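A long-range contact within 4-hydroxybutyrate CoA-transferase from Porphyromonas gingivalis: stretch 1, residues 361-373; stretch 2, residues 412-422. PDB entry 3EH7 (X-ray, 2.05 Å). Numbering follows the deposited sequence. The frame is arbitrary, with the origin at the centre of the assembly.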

# COMPACT_ATOMS: atom_id res chain seq x y z
N PRO A 361 16.28 -13.84 -10.03
CA PRO A 361 16.95 -14.33 -11.22
C PRO A 361 16.28 -13.68 -12.42
O PRO A 361 15.07 -13.47 -12.41
CB PRO A 361 16.66 -15.83 -11.20
CG PRO A 361 16.17 -16.14 -9.88
CD PRO A 361 15.58 -14.92 -9.31
N SER A 362 17.04 -13.35 -13.45
CA SER A 362 16.46 -12.69 -14.61
C SER A 362 15.58 -13.64 -15.42
O SER A 362 14.77 -13.19 -16.26
CB SER A 362 17.55 -12.07 -15.50
OG SER A 362 18.33 -13.06 -16.14
N THR A 363 15.72 -14.95 -15.18
CA THR A 363 14.99 -15.94 -15.98
C THR A 363 14.31 -16.97 -15.10
O THR A 363 14.55 -17.05 -13.89
CB THR A 363 15.91 -16.70 -17.00
OG1 THR A 363 16.82 -17.54 -16.27
CG2 THR A 363 16.71 -15.73 -17.90
N ALA A 364 13.45 -17.75 -15.72
CA ALA A 364 12.77 -18.84 -15.04
C ALA A 364 12.57 -20.00 -16.03
O ALA A 364 12.78 -19.87 -17.24
CB ALA A 364 11.45 -18.37 -14.49
N LYS A 365 12.15 -21.14 -15.48
CA LYS A 365 11.78 -22.32 -16.26
C LYS A 365 12.96 -22.70 -17.12
O LYS A 365 12.87 -22.82 -18.35
CB LYS A 365 10.50 -22.07 -17.09
CG LYS A 365 9.26 -21.80 -16.22
CD LYS A 365 7.93 -22.16 -16.93
CE LYS A 365 7.76 -21.50 -18.31
NZ LYS A 365 7.31 -20.05 -18.27
N ASN A 366 14.09 -22.84 -16.44
CA ASN A 366 15.30 -23.35 -17.01
C ASN A 366 15.83 -22.45 -18.11
O ASN A 366 16.41 -22.92 -19.11
CB ASN A 366 15.06 -24.79 -17.53
CG ASN A 366 16.29 -25.62 -17.47
OD1 ASN A 366 16.55 -26.44 -18.36
ND2 ASN A 366 17.09 -25.42 -16.44
N GLY A 367 15.62 -21.14 -17.93
CA GLY A 367 16.13 -20.13 -18.85
C GLY A 367 15.27 -19.91 -20.08
O GLY A 367 15.64 -19.12 -20.96
N THR A 368 14.13 -20.59 -20.13
CA THR A 368 13.20 -20.48 -21.28
C THR A 368 12.20 -19.32 -21.13
O THR A 368 11.50 -18.99 -22.07
CB THR A 368 12.37 -21.76 -21.45
OG1 THR A 368 11.62 -22.02 -20.25
CG2 THR A 368 13.26 -22.96 -21.74
N ALA A 369 12.14 -18.73 -19.93
CA ALA A 369 11.18 -17.65 -19.60
C ALA A 369 11.92 -16.50 -18.91
O ALA A 369 12.86 -16.73 -18.17
CB ALA A 369 10.09 -18.18 -18.66
N SER A 370 11.44 -15.27 -19.13
CA SER A 370 11.97 -14.07 -18.48
C SER A 370 11.13 -13.70 -17.25
O SER A 370 9.91 -13.73 -17.31
CB SER A 370 11.90 -12.93 -19.48
OG SER A 370 12.46 -11.75 -18.95
N ARG A 371 11.75 -13.34 -16.14
CA ARG A 371 11.00 -12.72 -15.03
C ARG A 371 10.72 -11.20 -15.22
O ARG A 371 9.98 -10.60 -14.43
CB ARG A 371 11.70 -12.94 -13.70
CG ARG A 371 11.97 -14.36 -13.40
CD ARG A 371 12.14 -14.61 -11.91
NE ARG A 371 12.42 -16.04 -11.73
CZ ARG A 371 12.24 -16.70 -10.60
NH1 ARG A 371 11.79 -16.08 -9.49
NH2 ARG A 371 12.51 -17.99 -10.56
N ILE A 372 11.33 -10.60 -16.22
CA ILE A 372 11.06 -9.22 -16.58
C ILE A 372 10.24 -9.31 -17.84
O ILE A 372 10.72 -9.76 -18.89
CB ILE A 372 12.35 -8.40 -16.73
CG1 ILE A 372 13.00 -8.22 -15.35
CG2 ILE A 372 12.09 -7.05 -17.40
CD1 ILE A 372 14.39 -7.48 -15.40
N VAL A 373 8.96 -8.97 -17.72
CA VAL A 373 8.02 -9.26 -18.77
C VAL A 373 7.41 -7.97 -19.32
O VAL A 373 7.27 -6.99 -18.61
CB VAL A 373 6.93 -10.22 -18.28
CG1 VAL A 373 7.57 -11.57 -17.89
CG2 VAL A 373 6.14 -9.63 -17.08
N ALA A 412 15.44 0.84 -17.93
CA ALA A 412 16.19 0.39 -16.75
C ALA A 412 16.04 -1.12 -16.49
O ALA A 412 17.01 -1.80 -16.10
CB ALA A 412 15.75 1.17 -15.50
N LEU A 413 14.83 -1.64 -16.67
CA LEU A 413 14.56 -3.07 -16.44
C LEU A 413 15.14 -3.93 -17.58
O LEU A 413 15.63 -5.04 -17.36
CB LEU A 413 13.05 -3.30 -16.28
CG LEU A 413 12.41 -2.71 -15.02
CD1 LEU A 413 10.88 -2.77 -15.09
CD2 LEU A 413 12.93 -3.49 -13.83
N ILE A 414 15.10 -3.40 -18.80
CA ILE A 414 15.61 -4.12 -19.95
C ILE A 414 17.10 -4.37 -19.79
O ILE A 414 17.57 -5.47 -20.06
CB ILE A 414 15.31 -3.39 -21.28
CG1 ILE A 414 13.82 -3.52 -21.62
CG2 ILE A 414 16.13 -3.96 -22.41
CD1 ILE A 414 13.36 -2.64 -22.75
N ALA A 415 17.82 -3.38 -19.30
CA ALA A 415 19.26 -3.49 -19.12
C ALA A 415 19.65 -4.54 -18.08
O ALA A 415 20.77 -5.01 -18.11
CB ALA A 415 19.88 -2.12 -18.76
N ILE A 416 18.73 -4.94 -17.20
CA ILE A 416 19.01 -6.00 -16.24
C ILE A 416 18.25 -7.31 -16.54
O ILE A 416 18.35 -8.28 -15.80
CB ILE A 416 18.84 -5.53 -14.77
CG1 ILE A 416 17.39 -5.18 -14.42
CG2 ILE A 416 19.69 -4.30 -14.53
CD1 ILE A 416 17.18 -4.90 -12.91
N ALA A 417 17.57 -7.34 -17.67
CA ALA A 417 16.96 -8.55 -18.16
C ALA A 417 18.04 -9.42 -18.79
O ALA A 417 19.13 -8.94 -19.16
CB ALA A 417 15.83 -8.21 -19.15
N HIS A 418 17.77 -10.70 -18.91
CA HIS A 418 18.65 -11.59 -19.66
C HIS A 418 18.80 -11.10 -21.10
O HIS A 418 17.83 -10.69 -21.73
CB HIS A 418 18.11 -13.00 -19.66
CG HIS A 418 19.13 -14.03 -20.02
ND1 HIS A 418 19.64 -14.16 -21.29
CD2 HIS A 418 19.76 -14.95 -19.25
CE1 HIS A 418 20.54 -15.13 -21.30
NE2 HIS A 418 20.64 -15.61 -20.07
N PRO A 419 20.04 -11.12 -21.63
CA PRO A 419 20.29 -10.73 -23.02
C PRO A 419 19.38 -11.42 -24.04
O PRO A 419 19.01 -10.82 -25.03
CB PRO A 419 21.74 -11.16 -23.23
CG PRO A 419 22.36 -11.06 -21.87
CD PRO A 419 21.28 -11.32 -20.87
N ASP A 420 19.01 -12.67 -23.80
CA ASP A 420 18.13 -13.40 -24.72
C ASP A 420 16.69 -12.85 -24.80
O ASP A 420 15.95 -13.16 -25.73
CB ASP A 420 18.06 -14.88 -24.32
CG ASP A 420 19.40 -15.59 -24.47
OD1 ASP A 420 20.35 -15.00 -25.04
OD2 ASP A 420 19.51 -16.74 -24.02
N PHE A 421 16.30 -12.01 -23.84
CA PHE A 421 14.96 -11.42 -23.84
C PHE A 421 14.92 -9.92 -24.14
O PHE A 421 13.83 -9.36 -24.32
CB PHE A 421 14.29 -11.73 -22.52
CG PHE A 421 13.98 -13.17 -22.37
CD1 PHE A 421 13.00 -13.75 -23.17
CD2 PHE A 421 14.72 -13.97 -21.53
CE1 PHE A 421 12.73 -15.11 -23.07
CE2 PHE A 421 14.47 -15.32 -21.44
CZ PHE A 421 13.46 -15.89 -22.20
N ARG A 422 16.10 -9.30 -24.25
CA ARG A 422 16.17 -7.86 -24.39
C ARG A 422 15.61 -7.34 -25.70
O ARG A 422 15.05 -6.26 -25.74
CB ARG A 422 17.61 -7.39 -24.22
CG ARG A 422 18.14 -7.60 -22.79
CD ARG A 422 19.48 -6.94 -22.53
NE ARG A 422 20.01 -7.36 -21.24
CZ ARG A 422 21.29 -7.39 -20.90
NH1 ARG A 422 22.22 -6.98 -21.74
NH2 ARG A 422 21.65 -7.84 -19.71
O HOH W 1 15.23 -11.66 -18.26

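Stretch 1 folds into a β-hairpin whose strands are tied by reciprocal backbone hydrogen bonds, Ala 364 N to Ala 369 O (2.7 Å) and Ala 369 N to Ala 364 O (3.0 Å), around a type I' turn from Lys 365 to Thr 368. Stretch 2 leaves one helix, passes through a type I turn from Ile 414 to Ala 417, and enters the next helix after His 418, whose ND1 caps it by accepting from Asp 420 N at 3.0 Å. The CA atoms of Ser 362 and Ala 417 lie 5.5 Å apart, and those of Ser 370 and Phe 421 6.7 Å.

No direct hydrogen bond joins the stretches; packing and one bridging water connect them. The apolar part centres on Ile 372, which reaches the type I turn. Ile 372 CD1 lies 3.9 Å from Ile 416 CG1 and 4.1 Å from Ala 417 CB, while Ile 372 CG2 sits 4.0 Å from Leu 413 CB, hydrocarbon surfaces that shield one another from solvent. Ile 372 CD1 also comes within 3.4 Å of Leu 413 O, a close van der Waals approach to an oxygen already engaged by Ile 416 N.

Aromatic contacts dominate at the hairpin. Ser 370 CB stands 3.7 Å from the centroid of the Phe 421 ring, nearly along its normal, so its slightly polarised C-H group meets the π face. The ring edge faces the turn: Phe 421 CZ is 3.7 Å from Thr 368 O, where the weakly positive ring rim suits a carbonyl oxygen. Nearby, van der Waals packing brings His 418 CD2 to 3.4 Å from Thr 363 CG2 and His 418 CB to 3.5 Å from Ser 362 OG.

The polar link is water 1. It donates to Ser 362 O (2.6 Å) and Ser 370 OG (2.9 Å) and accepts from His 418 N (2.8 Å), joining Ser 362, just before the first strand, and Ser 370 in the second to the segment before the second helix.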